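Local coordinates for protein (thymidylate synthase) (PDB 1B02) that catalyses the reductive methylation of dUMP to dTMP, with 5,10-methylenetetrahydrofolate giving both the methyl group and the reducing equivalents, at residues A[66-71]-A[189-194]; A[52-57]-A[240-245]; A[174-179]-A[198-203]. One frame throughout, in Å; residues are numbered along the deposited sequence.

Contacts 1 and 3 share helix 188-207, and contact 2 packs against it. Contact 1 packs the first turns of this helix against helix 65-77 beside the nucleotide, and contact 3, its centre about 13 Å away, lays a later part of it on strand 173-184 of the large mixed sheet. The centre of contact 2 is about 14 Å from that of contact 1 and about 15 Å from that of contact 3; its loop 52-57 touches the same helix through Phe194 and Arg201. Along the chain, 52-57 and 240-245 enclose both other contacts, whose own segments alternate: 66-71, 174-179, 189-194, 198-203. One helix therefore connects the sheet, the outer loops and the pocket that holds the nucleotide and folate.

Contact 1 (A[66-71]-A[189-194]); sequences KTAIKE and NPFNVF. With UFP (5-fluoro-2'-deoxyuridine-5'-monophosphate), chain B.
The Phe191 ring has the methyl of Ala68 over one face and Thr67 and Glu71 at its edge. The methyl makes a CH-pi contact, Ala68 CB standing 4.3 Å from the centroid of the Phe191 ring and offset toward its rim. Near the ring plane, Thr67 CG2 lies 4.0 Å from Phe191 CE2. Glu71 OE1 comes just as near to Phe191 CD2, its carboxylate turned 78° from the ring. The same Ala68 CB meets the edge of the second ring, 4.2 Å from Phe194 CD2, while Ile69 CG1 approaches Phe194 CE2 obliquely at 3.9 Å. Glu71 reaches across because CG is anti to its backbone N (chi1 176°) and the chain runs on extended; Trp94 NE1 then bonds OE2 and Gln195 NE2 bonds OE1. Thr67 and Phe191 also touch the bound folate. With an alanine in place of Phe191, the Ala68 methyl has no ring face to rest on, and a gap would probably open between the helices beside the cofactor. Next along the helix, Asn192 grips the pyrimidine twice: N3 of the fluorinated nucleotide donates to Asn192 OD1 (2.7 Å, 164°), and Asn192 ND2 donates to O4 at 2.9 Å. Asn183 and Gln195 bond the same amide, which holds it as an acceptor-donor pair matched to the N3-H and O4 of a uracil, beside a largely apolar helix interface.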
loop_
_atom_site.group_PDB
_atom_site.type_symbol
_atom_site.label_atom_id
_atom_site.label_comp_id
_atom_site.label_asym_id
_atom_site.label_seq_id
_atom_site.Cartn_x
_atom_site.Cartn_y
_atom_site.Cartn_z
ATOM N N LYS A 66 -0.119 -3.340 12.036
ATOM C CA LYS A 66 -1.334 -4.132 12.178
ATOM C C LYS A 66 -2.470 -3.484 11.392
ATOM O O LYS A 66 -3.244 -4.165 10.716
ATOM C CB LYS A 66 -1.720 -4.247 13.654
ATOM C CG LYS A 66 -1.071 -5.417 14.375
ATOM C CD LYS A 66 -2.118 -6.332 14.986
ATOM C CE LYS A 66 -1.726 -6.764 16.390
ATOM N NZ LYS A 66 -2.588 -7.873 16.877
ATOM N N THR A 67 -2.560 -2.161 11.487
ATOM C CA THR A 67 -3.591 -1.398 10.789
ATOM C C THR A 67 -3.407 -1.518 9.280
ATOM O O THR A 67 -4.378 -1.637 8.532
ATOM C CB THR A 67 -3.526 0.091 11.177
ATOM O OG1 THR A 67 -3.608 0.215 12.601
ATOM C CG2 THR A 67 -4.668 0.862 10.542
ATOM N N ALA A 68 -2.152 -1.481 8.841
ATOM C CA ALA A 68 -1.828 -1.593 7.426
ATOM C C ALA A 68 -2.349 -2.913 6.866
ATOM O O ALA A 68 -3.001 -2.937 5.820
ATOM C CB ALA A 68 -0.319 -1.499 7.227
ATOM N N ILE A 69 -2.069 -4.008 7.567
ATOM C CA ILE A 69 -2.521 -5.326 7.130
ATOM C C ILE A 69 -4.044 -5.421 7.154
ATOM O O ILE A 69 -4.652 -6.043 6.283
ATOM C CB ILE A 69 -1.937 -6.442 8.016
ATOM C CG1 ILE A 69 -0.419 -6.496 7.851
ATOM C CG2 ILE A 69 -2.547 -7.776 7.637
ATOM C CD1 ILE A 69 0.256 -7.482 8.772
ATOM N N LYS A 70 -4.662 -4.802 8.154
ATOM C CA LYS A 70 -6.116 -4.823 8.265
ATOM C C LYS A 70 -6.745 -4.145 7.051
ATOM O O LYS A 70 -7.742 -4.624 6.507
ATOM C CB LYS A 70 -6.558 -4.112 9.546
ATOM C CG LYS A 70 -6.138 -4.822 10.827
ATOM C CD LYS A 70 -7.153 -4.602 11.931
ATOM C CE LYS A 70 -6.524 -4.786 13.302
ATOM N NZ LYS A 70 -7.357 -4.184 14.378
ATOM N N GLU A 71 -6.162 -3.025 6.632
ATOM C CA GLU A 71 -6.666 -2.297 5.474
ATOM C C GLU A 71 -6.501 -3.161 4.229
ATOM O O GLU A 71 -7.393 -3.228 3.384
ATOM C CB GLU A 71 -5.902 -0.988 5.296
ATOM C CG GLU A 71 -6.303 -0.209 4.056
ATOM C CD GLU A 71 -5.364 0.941 3.770
ATOM O OE1 GLU A 71 -4.147 0.785 4.003
ATOM O OE2 GLU A 71 -5.840 2.002 3.314
ATOM N N ASN A 189 2.858 6.213 2.300
ATOM C CA ASN A 189 3.981 5.386 1.875
ATOM C C ASN A 189 4.393 4.275 2.837
ATOM O O ASN A 189 4.419 3.105 2.452
ATOM C CB ASN A 189 5.198 6.253 1.548
ATOM C CG ASN A 189 6.353 5.440 1.006
ATOM O OD1 ASN A 189 7.383 5.284 1.664
ATOM N ND2 ASN A 189 6.188 4.908 -0.199
ATOM N N PRO A 190 4.725 4.615 4.095
ATOM C CA PRO A 190 5.121 3.547 5.022
ATOM C C PRO A 190 4.074 2.433 5.078
ATOM O O PRO A 190 4.408 1.254 5.214
ATOM C CB PRO A 190 5.282 4.270 6.359
ATOM C CG PRO A 190 5.555 5.692 5.988
ATOM C CD PRO A 190 4.755 5.941 4.741
ATOM N N PHE A 191 2.808 2.822 4.957
ATOM C CA PHE A 191 1.693 1.881 4.974
ATOM C C PHE A 191 1.673 1.054 3.692
ATOM O O PHE A 191 1.540 -0.166 3.732
ATOM C CB PHE A 191 0.367 2.638 5.078
ATOM C CG PHE A 191 -0.220 2.674 6.460
ATOM C CD1 PHE A 191 0.558 3.041 7.556
ATOM C CD2 PHE A 191 -1.564 2.374 6.663
ATOM C CE1 PHE A 191 0.006 3.112 8.832
ATOM C CE2 PHE A 191 -2.128 2.443 7.933
ATOM C CZ PHE A 191 -1.341 2.813 9.020
ATOM N N ASN A 192 1.800 1.739 2.559
ATOM C CA ASN A 192 1.766 1.104 1.243
ATOM C C ASN A 192 2.885 0.101 0.976
ATOM O O ASN A 192 2.622 -1.041 0.604
ATOM C CB ASN A 192 1.788 2.173 0.143
ATOM C CG ASN A 192 0.606 3.120 0.219
ATOM O OD1 ASN A 192 0.735 4.311 -0.067
ATOM N ND2 ASN A 192 -0.553 2.597 0.605
ATOM N N VAL A 193 4.127 0.534 1.150
ATOM C CA VAL A 193 5.280 -0.324 0.907
ATOM C C VAL A 193 5.231 -1.625 1.704
ATOM O O VAL A 193 5.560 -2.693 1.189
ATOM C CB VAL A 193 6.591 0.414 1.240
ATOM C CG1 VAL A 193 7.782 -0.535 1.131
ATOM C CG2 VAL A 193 6.765 1.591 0.303
ATOM N N PHE A 194 4.817 -1.530 2.961
ATOM C CA PHE A 194 4.744 -2.702 3.822
ATOM C C PHE A 194 3.553 -3.605 3.504
ATOM O O PHE A 194 3.719 -4.799 3.255
ATOM C CB PHE A 194 4.687 -2.265 5.292
ATOM C CG PHE A 194 4.509 -3.406 6.259
ATOM C CD1 PHE A 194 5.583 -4.221 6.601
ATOM C CD2 PHE A 194 3.259 -3.680 6.810
ATOM C CE1 PHE A 194 5.417 -5.292 7.473
ATOM C CE2 PHE A 194 3.082 -4.750 7.682
ATOM C CZ PHE A 194 4.163 -5.557 8.013
HETATM N N1 UFP B . -2.160 8.380 -0.734
HETATM C C2 UFP B . -1.055 7.519 -0.530
HETATM N N3 UFP B . -1.235 6.103 -0.416
HETATM C C4 UFP B . -2.508 5.416 -0.338
HETATM C C5 UFP B . -3.897 6.282 -0.139
HETATM C C6 UFP B . -3.606 7.692 -1.007
HETATM O O2 UFP B . 0.062 7.921 -0.182
HETATM O O4 UFP B . -2.616 4.200 -0.557
HETATM F F5 UFP B . -5.006 5.665 -0.512
HETATM C "C1'" UFP B . -2.065 9.878 -0.715
HETATM C "C2'" UFP B . -1.329 10.551 -1.857
HETATM C "C3'" UFP B . -1.998 11.918 -1.761
HETATM C "C4'" UFP B . -3.405 11.698 -1.296
HETATM O "O3'" UFP B . -1.287 12.708 -0.827
HETATM O "O4'" UFP B . -3.374 10.480 -0.564
HETATM C "C5'" UFP B . -4.580 11.573 -2.295
HETATM O "O5'" UFP B . -4.732 12.877 -2.941
HETATM P P UFP B . -4.667 12.967 -4.516
HETATM O O1P UFP B . -5.820 12.212 -5.037
HETATM O O2P UFP B . -3.342 12.587 -4.951
HETATM O O3P UFP B . -4.737 14.546 -4.661
#

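Contact 2 (A[52-57]-A[240-245]); sequences NSEVPI and FEAPEL
Val55 and Ile57, in the loop between strand 40-50 and helix 65-77, press against Pro243 and Leu245, where the chain enters strand 244-247 of a small two-stranded antiparallel sheet. The two backbones run nearly at right angles, 95° apart, and meet through apolar groups. The inner side is tight. Ile57 CG2 sits 3.4 Å from Pro243 CD, the side chains crossing at about a right angle, and Leu264 of the partner strand 262-265 touches both residues. Val55 splits its two methyls between neighbours: CG1 is anti to the backbone N (chi1 174°) and packs on Phe194 of helix 188-207, while CG2, anti to the carbonyl carbon, lies 3.7 Å from Leu245 CB. That same CG2 is 3.5 Å from Pro243 O, so the valine fills the corner where the strand begins.

Toward solvent the fit slackens. Ala242 points its methyl at the loop, yet its CB comes no nearer than 3.9 Å to Val55 O and 4.0 Å to Glu54 OE1. The Glu54 carboxylate is occupied elsewhere, with OE1 accepting from Gln3 N near the start of the chain. Glu244 turns away from the loop, and its backbone pairs with Ile265. Where the two backbones leave a direct bond unmade, a water bridges them: it donates to Pro243 O at 2.8 Å and accepts a weak bond from Val55 N at 2.9 Å.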
loop_
_atom_site.group_PDB
_atom_site.type_symbol
_atom_site.label_atom_id
_atom_site.label_comp_id
_atom_site.label_asym_id
_atom_site.label_seq_id
_atom_site.Cartn_x
_atom_site.Cartn_y
_atom_site.Cartn_z
ATOM N N ASN A 52 13.645 -8.926 -0.894
ATOM C CA ASN A 52 12.849 -9.701 0.056
ATOM C C ASN A 52 13.681 -10.478 1.075
ATOM O O ASN A 52 13.209 -11.445 1.668
ATOM C CB ASN A 52 11.908 -10.657 -0.686
ATOM C CG ASN A 52 10.515 -10.081 -0.856
ATOM O OD1 ASN A 52 9.931 -10.140 -1.939
ATOM N ND2 ASN A 52 9.976 -9.519 0.217
ATOM N N SER A 53 14.923 -10.055 1.273
ATOM C CA SER A 53 15.786 -10.698 2.249
ATOM C C SER A 53 15.466 -10.058 3.600
ATOM O O SER A 53 15.936 -10.506 4.646
ATOM C CB SER A 53 17.262 -10.484 1.890
ATOM O OG SER A 53 17.616 -9.114 1.938
ATOM N N GLU A 54 14.657 -9.001 3.551
ATOM C CA GLU A 54 14.227 -8.267 4.738
ATOM C C GLU A 54 12.764 -7.905 4.575
ATOM O O GLU A 54 12.226 -7.947 3.469
ATOM C CB GLU A 54 14.990 -6.951 4.896
ATOM C CG GLU A 54 16.489 -7.049 4.985
ATOM C CD GLU A 54 17.111 -5.687 5.211
ATOM O OE1 GLU A 54 16.347 -4.703 5.286
ATOM O OE2 GLU A 54 18.352 -5.595 5.314
ATOM N N VAL A 55 12.127 -7.539 5.677
ATOM C CA VAL A 55 10.734 -7.124 5.635
ATOM C C VAL A 55 10.771 -5.604 5.512
ATOM O O VAL A 55 11.340 -4.917 6.362
ATOM C CB VAL A 55 9.984 -7.523 6.919
ATOM C CG1 VAL A 55 8.579 -6.939 6.904
ATOM C CG2 VAL A 55 9.926 -9.037 7.032
ATOM N N PRO A 56 10.179 -5.058 4.438
ATOM C CA PRO A 56 10.171 -3.605 4.236
ATOM C C PRO A 56 9.289 -2.829 5.214
ATOM O O PRO A 56 8.087 -2.675 4.999
ATOM C CB PRO A 56 9.709 -3.447 2.789
ATOM C CG PRO A 56 8.881 -4.658 2.533
ATOM C CD PRO A 56 9.479 -5.770 3.353
ATOM N N ILE A 57 9.897 -2.345 6.293
ATOM C CA ILE A 57 9.179 -1.567 7.294
ATOM C C ILE A 57 10.142 -0.565 7.916
ATOM O O ILE A 57 11.318 -0.867 8.118
ATOM C CB ILE A 57 8.582 -2.472 8.400
ATOM C CG1 ILE A 57 7.754 -1.629 9.374
ATOM C CG2 ILE A 57 9.691 -3.207 9.134
ATOM C CD1 ILE A 57 6.471 -2.294 9.825
ATOM N N PHE A 240 17.126 0.233 13.326
ATOM C CA PHE A 240 17.404 -1.082 13.885
ATOM C C PHE A 240 17.241 -2.147 12.812
ATOM O O PHE A 240 16.633 -1.897 11.772
ATOM C CB PHE A 240 16.452 -1.365 15.051
ATOM C CG PHE A 240 16.303 -0.213 15.998
ATOM C CD1 PHE A 240 17.205 -0.032 17.039
ATOM C CD2 PHE A 240 15.277 0.711 15.833
ATOM C CE1 PHE A 240 17.089 1.057 17.902
ATOM C CE2 PHE A 240 15.154 1.804 16.690
ATOM C CZ PHE A 240 16.061 1.976 17.725
ATOM N N GLU A 241 17.793 -3.331 13.061
ATOM C CA GLU A 241 17.683 -4.427 12.109
ATOM C C GLU A 241 16.208 -4.660 11.824
ATOM O O GLU A 241 15.368 -4.535 12.717
ATOM C CB GLU A 241 18.302 -5.701 12.680
ATOM C CG GLU A 241 19.793 -5.604 12.943
ATOM C CD GLU A 241 20.206 -6.346 14.198
ATOM O OE1 GLU A 241 19.795 -7.517 14.359
ATOM O OE2 GLU A 241 20.939 -5.759 15.023
ATOM N N ALA A 242 15.896 -4.990 10.577
ATOM C CA ALA A 242 14.516 -5.235 10.186
ATOM C C ALA A 242 13.958 -6.416 10.972
ATOM O O ALA A 242 14.683 -7.355 11.300
ATOM C CB ALA A 242 14.439 -5.515 8.691
ATOM N N PRO A 243 12.659 -6.377 11.298
ATOM C CA PRO A 243 12.051 -7.475 12.050
ATOM C C PRO A 243 11.719 -8.644 11.134
ATOM O O PRO A 243 11.837 -8.541 9.914
ATOM C CB PRO A 243 10.796 -6.843 12.641
ATOM C CG PRO A 243 10.409 -5.803 11.641
ATOM C CD PRO A 243 11.688 -5.308 11.000
ATOM N N GLU A 244 11.309 -9.758 11.727
ATOM C CA GLU A 244 10.943 -10.936 10.955
ATOM C C GLU A 244 9.427 -11.016 10.932
ATOM O O GLU A 244 8.770 -10.714 11.924
ATOM C CB GLU A 244 11.523 -12.196 11.596
ATOM C CG GLU A 244 13.029 -12.331 11.438
ATOM C CD GLU A 244 13.479 -13.778 11.355
ATOM O OE1 GLU A 244 12.607 -14.675 11.386
ATOM O OE2 GLU A 244 14.703 -14.015 11.256
ATOM N N LEU A 245 8.870 -11.411 9.794
ATOM C CA LEU A 245 7.424 -11.516 9.660
ATOM C C LEU A 245 6.991 -12.972 9.692
ATOM O O LEU A 245 7.360 -13.757 8.819
ATOM C CB LEU A 245 6.969 -10.871 8.347
ATOM C CG LEU A 245 5.540 -10.332 8.192
ATOM C CD1 LEU A 245 4.939 -10.907 6.920
ATOM C CD2 LEU A 245 4.679 -10.685 9.397
HETATM O O HOH W 1 13.338 -9.266 7.720
#

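Contact 3 (A[174-179]-A[198-203]); sequences LHLEVR and VLQRMI
Leu174 and Leu176 of strand 173-184, in the large mixed sheet, face Gln200 and Ile203 of helix 188-207. The polar link is made by the Gln200 amide, whose NE2 donates to Leu174 O at 3.0 Å with a bent N-H...O angle of 143°. The oxygen lies close to the plane of the amide, whereas the nitrogen approaches tilted out of the carbonyl plane. Gln200 spans the distance because its CG is anti to the backbone N (chi1 -176°) and the chain stays extended. NE2 has a second, weak bond to Glu213 O on strand 210-224, so the side chain reaches two neighbouring strands of the sheet at once. Those strands run parallel, and helix 188-207 joins them along the chain as the crossover of a beta-alpha-beta unit, its local axis 9.3 Å from that of segment 174-179 and 150° from it in direction. Beside the amide, Leu176 and Gln200 lie alongside one another, pointing opposite ways: Leu176 CD2 lies 3.7 Å from Gln200 CB, and Leu176 CB rests 3.9 Å from Gln200 CD. Trp167 of strand 162-169 touches both leucines, and Tyr214 packs on Leu176 and Gln200. One turn further along the helix, Ile203 directs its CG2 branch at the sheet, 3.8 Å from Leu174 CD2, while its longer branch leads away from the strand.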
loop_
_atom_site.group_PDB
_atom_site.type_symbol
_atom_site.label_atom_id
_atom_site.label_comp_id
_atom_site.label_asym_id
_atom_site.label_seq_id
_atom_site.Cartn_x
_atom_site.Cartn_y
_atom_site.Cartn_z
ATOM N N LEU A 174 8.045 -15.667 -7.368
ATOM C CA LEU A 174 6.970 -14.716 -7.642
ATOM C C LEU A 174 7.465 -13.302 -7.369
ATOM O O LEU A 174 7.806 -12.965 -6.236
ATOM C CB LEU A 174 5.757 -15.011 -6.760
ATOM C CG LEU A 174 4.479 -14.241 -7.089
ATOM C CD1 LEU A 174 4.047 -14.536 -8.514
ATOM C CD2 LEU A 174 3.385 -14.637 -6.115
ATOM N N HIS A 175 7.517 -12.485 -8.417
ATOM C CA HIS A 175 7.968 -11.103 -8.299
ATOM C C HIS A 175 6.755 -10.190 -8.331
ATOM O O HIS A 175 5.762 -10.486 -8.998
ATOM C CB HIS A 175 8.903 -10.742 -9.452
ATOM C CG HIS A 175 9.991 -11.742 -9.683
ATOM N ND1 HIS A 175 11.259 -11.592 -9.165
ATOM C CD2 HIS A 175 9.995 -12.913 -10.361
ATOM C CE1 HIS A 175 11.999 -12.630 -9.514
ATOM N NE2 HIS A 175 11.256 -13.446 -10.241
ATOM N N LEU A 176 6.833 -9.078 -7.609
ATOM C CA LEU A 176 5.719 -8.143 -7.575
ATOM C C LEU A 176 6.158 -6.711 -7.813
ATOM O O LEU A 176 7.118 -6.233 -7.209
ATOM C CB LEU A 176 4.989 -8.232 -6.233
ATOM C CG LEU A 176 3.956 -7.137 -5.957
ATOM C CD1 LEU A 176 2.745 -7.343 -6.838
ATOM C CD2 LEU A 176 3.559 -7.160 -4.492
ATOM N N GLU A 177 5.446 -6.038 -8.708
ATOM C CA GLU A 177 5.716 -4.643 -9.020
ATOM C C GLU A 177 4.405 -3.896 -8.826
ATOM O O GLU A 177 3.388 -4.245 -9.428
ATOM C CB GLU A 177 6.191 -4.491 -10.466
ATOM C CG GLU A 177 6.706 -3.095 -10.807
ATOM C CD GLU A 177 7.484 -3.054 -12.112
ATOM O OE1 GLU A 177 7.279 -3.948 -12.957
ATOM O OE2 GLU A 177 8.303 -2.127 -12.297
ATOM N N VAL A 178 4.415 -2.889 -7.960
ATOM C CA VAL A 178 3.206 -2.108 -7.724
ATOM C C VAL A 178 3.492 -0.648 -8.025
ATOM O O VAL A 178 4.642 -0.209 -7.984
ATOM C CB VAL A 178 2.701 -2.243 -6.262
ATOM C CG1 VAL A 178 2.339 -3.688 -5.967
ATOM C CG2 VAL A 178 3.759 -1.771 -5.302
ATOM N N ARG A 179 2.453 0.107 -8.340
ATOM C CA ARG A 179 2.650 1.511 -8.642
ATOM C C ARG A 179 1.640 2.417 -7.955
ATOM O O ARG A 179 0.447 2.106 -7.869
ATOM C CB ARG A 179 2.597 1.733 -10.158
ATOM C CG ARG A 179 2.656 3.195 -10.571
ATOM C CD ARG A 179 3.108 3.364 -12.007
ATOM N NE ARG A 179 3.703 4.680 -12.226
ATOM C CZ ARG A 179 3.001 5.794 -12.410
ATOM N NH1 ARG A 179 1.673 5.758 -12.402
ATOM N NH2 ARG A 179 3.630 6.947 -12.593
ATOM N N VAL A 198 3.423 -7.641 2.112
ATOM C CA VAL A 198 2.727 -8.665 2.874
ATOM C C VAL A 198 1.810 -9.412 1.919
ATOM O O VAL A 198 1.657 -10.629 2.012
ATOM C CB VAL A 198 1.895 -8.044 4.031
ATOM C CG1 VAL A 198 0.933 -9.075 4.605
ATOM C CG2 VAL A 198 2.826 -7.541 5.126
ATOM N N LEU A 199 1.200 -8.675 0.997
ATOM C CA LEU A 199 0.311 -9.283 0.016
ATOM C C LEU A 199 1.111 -10.244 -0.856
ATOM O O LEU A 199 0.621 -11.309 -1.230
ATOM C CB LEU A 199 -0.334 -8.214 -0.861
ATOM C CG LEU A 199 -1.292 -8.754 -1.920
ATOM C CD1 LEU A 199 -2.527 -9.328 -1.250
ATOM C CD2 LEU A 199 -1.669 -7.640 -2.877
ATOM N N GLN A 200 2.344 -9.862 -1.179
ATOM C CA GLN A 200 3.205 -10.708 -1.996
ATOM C C GLN A 200 3.485 -12.009 -1.252
ATOM O O GLN A 200 3.400 -13.096 -1.822
ATOM C CB GLN A 200 4.530 -9.998 -2.301
ATOM C CG GLN A 200 5.434 -10.794 -3.238
ATOM C CD GLN A 200 6.807 -10.177 -3.409
ATOM O OE1 GLN A 200 7.187 -9.265 -2.676
ATOM N NE2 GLN A 200 7.565 -10.675 -4.381
ATOM N N ARG A 201 3.815 -11.886 0.028
ATOM C CA ARG A 201 4.110 -13.043 0.857
ATOM C C ARG A 201 2.902 -13.968 0.995
ATOM O O ARG A 201 3.048 -15.191 1.014
ATOM C CB ARG A 201 4.592 -12.576 2.228
ATOM C CG ARG A 201 6.023 -12.068 2.211
ATOM C CD ARG A 201 6.319 -11.150 3.380
ATOM N NE ARG A 201 7.645 -10.541 3.264
ATOM C CZ ARG A 201 8.779 -11.142 3.607
ATOM N NH1 ARG A 201 8.754 -12.374 4.092
ATOM N NH2 ARG A 201 9.939 -10.512 3.468
ATOM N N MET A 202 1.709 -13.387 1.079
ATOM C CA MET A 202 0.488 -14.176 1.201
ATOM C C MET A 202 0.226 -14.963 -0.076
ATOM O O MET A 202 0.062 -16.183 -0.040
ATOM C CB MET A 202 -0.714 -13.270 1.476
ATOM C CG MET A 202 -0.711 -12.620 2.848
ATOM S SD MET A 202 -1.971 -11.339 2.980
ATOM C CE MET A 202 -3.446 -12.281 2.722
ATOM N N ILE A 203 0.176 -14.256 -1.201
ATOM C CA ILE A 203 -0.072 -14.874 -2.501
ATOM C C ILE A 203 0.974 -15.941 -2.821
ATOM O O ILE A 203 0.656 -16.976 -3.401
ATOM C CB ILE A 203 -0.060 -13.819 -3.633
ATOM C CG1 ILE A 203 -1.156 -12.774 -3.393
ATOM C CG2 ILE A 203 -0.232 -14.499 -4.985
ATOM C CD1 ILE A 203 -2.564 -13.249 -3.693
#